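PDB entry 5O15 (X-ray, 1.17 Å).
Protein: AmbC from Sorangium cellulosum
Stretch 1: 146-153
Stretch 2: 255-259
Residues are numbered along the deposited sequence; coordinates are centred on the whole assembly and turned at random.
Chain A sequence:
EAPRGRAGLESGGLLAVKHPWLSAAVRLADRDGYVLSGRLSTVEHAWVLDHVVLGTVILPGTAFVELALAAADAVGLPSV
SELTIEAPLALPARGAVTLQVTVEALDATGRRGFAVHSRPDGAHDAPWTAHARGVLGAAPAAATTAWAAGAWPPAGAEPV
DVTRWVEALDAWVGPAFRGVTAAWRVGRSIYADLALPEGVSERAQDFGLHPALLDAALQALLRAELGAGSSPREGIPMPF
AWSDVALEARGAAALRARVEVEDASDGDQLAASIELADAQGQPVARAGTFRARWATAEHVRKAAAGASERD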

# COMPACT_ATOMS: atom_id res chain seq x y z
N ALA A 146 -18.59 -10.94 -6.15
CA ALA A 146 -20.05 -10.87 -6.09
C ALA A 146 -20.53 -9.92 -5.00
O ALA A 146 -21.61 -9.33 -5.11
CB ALA A 146 -20.64 -12.26 -5.90
N TRP A 147 -19.73 -9.74 -3.95
CA TRP A 147 -20.07 -8.81 -2.88
C TRP A 147 -20.15 -7.37 -3.35
O TRP A 147 -20.77 -6.55 -2.67
CB TRP A 147 -19.05 -8.91 -1.72
CG TRP A 147 -17.60 -8.77 -2.15
CD1 TRP A 147 -16.73 -9.77 -2.46
CD2 TRP A 147 -16.90 -7.54 -2.37
NE1 TRP A 147 -15.54 -9.24 -2.87
CE2 TRP A 147 -15.62 -7.88 -2.83
CE3 TRP A 147 -17.22 -6.19 -2.23
CZ2 TRP A 147 -14.67 -6.92 -3.15
CZ3 TRP A 147 -16.26 -5.24 -2.53
CH2 TRP A 147 -15.02 -5.60 -3.00
N ALA A 148 -19.53 -7.03 -4.48
CA ALA A 148 -19.55 -5.67 -5.02
C ALA A 148 -20.74 -5.44 -5.95
O ALA A 148 -21.00 -4.30 -6.32
CB ALA A 148 -18.24 -5.42 -5.78
N ALA A 149 -21.44 -6.50 -6.33
CA ALA A 149 -22.58 -6.45 -7.24
C ALA A 149 -23.88 -6.42 -6.46
O ALA A 149 -23.96 -6.92 -5.33
CB ALA A 149 -22.55 -7.70 -8.14
N GLY A 150 -24.93 -5.86 -7.08
CA GLY A 150 -26.24 -5.88 -6.46
C GLY A 150 -26.32 -4.88 -5.33
O GLY A 150 -25.85 -3.76 -5.44
N ALA A 151 -26.94 -5.29 -4.24
CA ALA A 151 -27.15 -4.40 -3.12
C ALA A 151 -25.82 -3.90 -2.60
O ALA A 151 -24.88 -4.67 -2.40
CB ALA A 151 -27.87 -5.13 -1.99
N TRP A 152 -25.74 -2.59 -2.39
CA TRP A 152 -24.52 -1.99 -1.90
C TRP A 152 -24.91 -0.91 -0.91
O TRP A 152 -25.63 0.02 -1.28
CB TRP A 152 -23.69 -1.39 -3.02
CG TRP A 152 -22.42 -0.81 -2.50
CD1 TRP A 152 -22.15 0.50 -2.30
CD2 TRP A 152 -21.27 -1.52 -2.05
NE1 TRP A 152 -20.90 0.67 -1.80
CE2 TRP A 152 -20.32 -0.57 -1.64
CE3 TRP A 152 -20.94 -2.87 -1.99
CZ2 TRP A 152 -19.06 -0.92 -1.17
CZ3 TRP A 152 -19.69 -3.23 -1.53
CH2 TRP A 152 -18.75 -2.25 -1.13
N PRO A 153 -24.49 -0.98 0.36
CA PRO A 153 -23.64 -2.05 0.90
C PRO A 153 -24.41 -3.37 0.98
O PRO A 153 -25.63 -3.40 0.79
CB PRO A 153 -23.32 -1.54 2.30
CG PRO A 153 -24.49 -0.76 2.67
CD PRO A 153 -24.87 -0.02 1.40
N LEU A 255 -12.68 2.45 -6.57
CA LEU A 255 -12.89 1.01 -6.35
C LEU A 255 -13.90 0.82 -5.26
O LEU A 255 -14.08 1.70 -4.42
CB LEU A 255 -11.59 0.31 -5.87
CG LEU A 255 -10.42 0.40 -6.80
CD1 LEU A 255 -9.12 0.00 -6.12
CD2 LEU A 255 -10.62 -0.58 -7.97
N ARG A 256 -14.47 -0.38 -5.22
CA ARG A 256 -15.09 -0.90 -4.02
C ARG A 256 -14.14 -1.88 -3.35
O ARG A 256 -13.37 -2.57 -4.02
CB ARG A 256 -16.44 -1.55 -4.28
CG ARG A 256 -17.51 -0.53 -4.54
CD ARG A 256 -18.85 -1.13 -4.78
NE ARG A 256 -19.84 -0.07 -4.93
CZ ARG A 256 -21.05 -0.23 -5.45
NH1 ARG A 256 -21.46 -1.41 -5.85
NH2 ARG A 256 -21.88 0.81 -5.56
N ALA A 257 -14.17 -1.91 -2.02
CA ALA A 257 -13.26 -2.71 -1.23
C ALA A 257 -14.05 -3.52 -0.22
O ALA A 257 -15.04 -3.07 0.35
CB ALA A 257 -12.30 -1.80 -0.46
N ARG A 258 -13.51 -4.72 0.03
CA ARG A 258 -13.90 -5.60 1.12
C ARG A 258 -12.65 -5.88 1.93
O ARG A 258 -11.68 -6.45 1.40
CB ARG A 258 -14.51 -6.90 0.60
CG ARG A 258 -14.91 -7.85 1.68
CD ARG A 258 -15.44 -9.15 1.11
NE ARG A 258 -15.87 -10.06 2.16
CZ ARG A 258 -15.12 -11.02 2.70
NH1 ARG A 258 -13.88 -11.24 2.28
NH2 ARG A 258 -15.63 -11.79 3.66
N VAL A 259 -12.64 -5.49 3.18
CA VAL A 259 -11.51 -5.67 4.08
C VAL A 259 -12.01 -6.57 5.20
O VAL A 259 -12.84 -6.16 6.02
CB VAL A 259 -11.01 -4.32 4.62
CG1 VAL A 259 -9.82 -4.55 5.53
CG2 VAL A 259 -10.64 -3.39 3.51
O HOH W 1 -23.87 -2.70 -6.97

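Residues 255-259 form one extended segment of a longer β-strand, while residues 146-153 begin with a short 3-10 segment (146-148) and continue as loop, ending in a cis peptide bond before Pro153. Inside the first stretch, Ala149 N donates to Ala146 O (3.1 Å), closing the turn. The backbones stay well apart: the CA atoms of Ala148 and Arg256 are 6.6 Å from each other, those of Trp147 and Arg258 8.0 Å. Side chains fill the gap, and the two stretches together bury 363 Å². Along the strand, Arg256 and Arg258 direct their CA-to-CB bonds toward the first stretch and Ala257 directs its own away, so two arginines meet two tryptophans. Arg256, extended through chi2 and chi3 (both t), runs across Trp152. Its guanidinium lies flat on the indole, with centres 3.4 Å apart and planes at 8°, placing CZ over the five-membered ring in a cation-pi contact; CD sits 3.5 Å from the centroid of the six-membered ring, a CH-pi contact. Charge and aliphatic chain thus share one aromatic surface. Trp152 NE1 and Arg256 NE, 3.4 Å apart, are both donors and do not bond to each other; each finds a partner elsewhere in the structure. Stacking leaves the guanidinium edge free for in-plane bonding: Arg256 NH1 donates to Ala148 O (3.0 Å, N-H...O angle 135°) and to water 1 (3.0 Å from NH1), which in turn donates to Gly150 O (2.7 Å from the water oxygen). Trp147, chi1 p, reaches the strand backbone, its CH2 3.5 Å from Arg258 N, while Arg256 O lies at the ring edge. Over one face, Arg258 CB stands 3.6 Å from the centroid of the six-membered ring, a CH-pi contact; Arg258 CZ, 5.9 Å from the five-membered ring centroid, adds at most a weak cation-pi attraction.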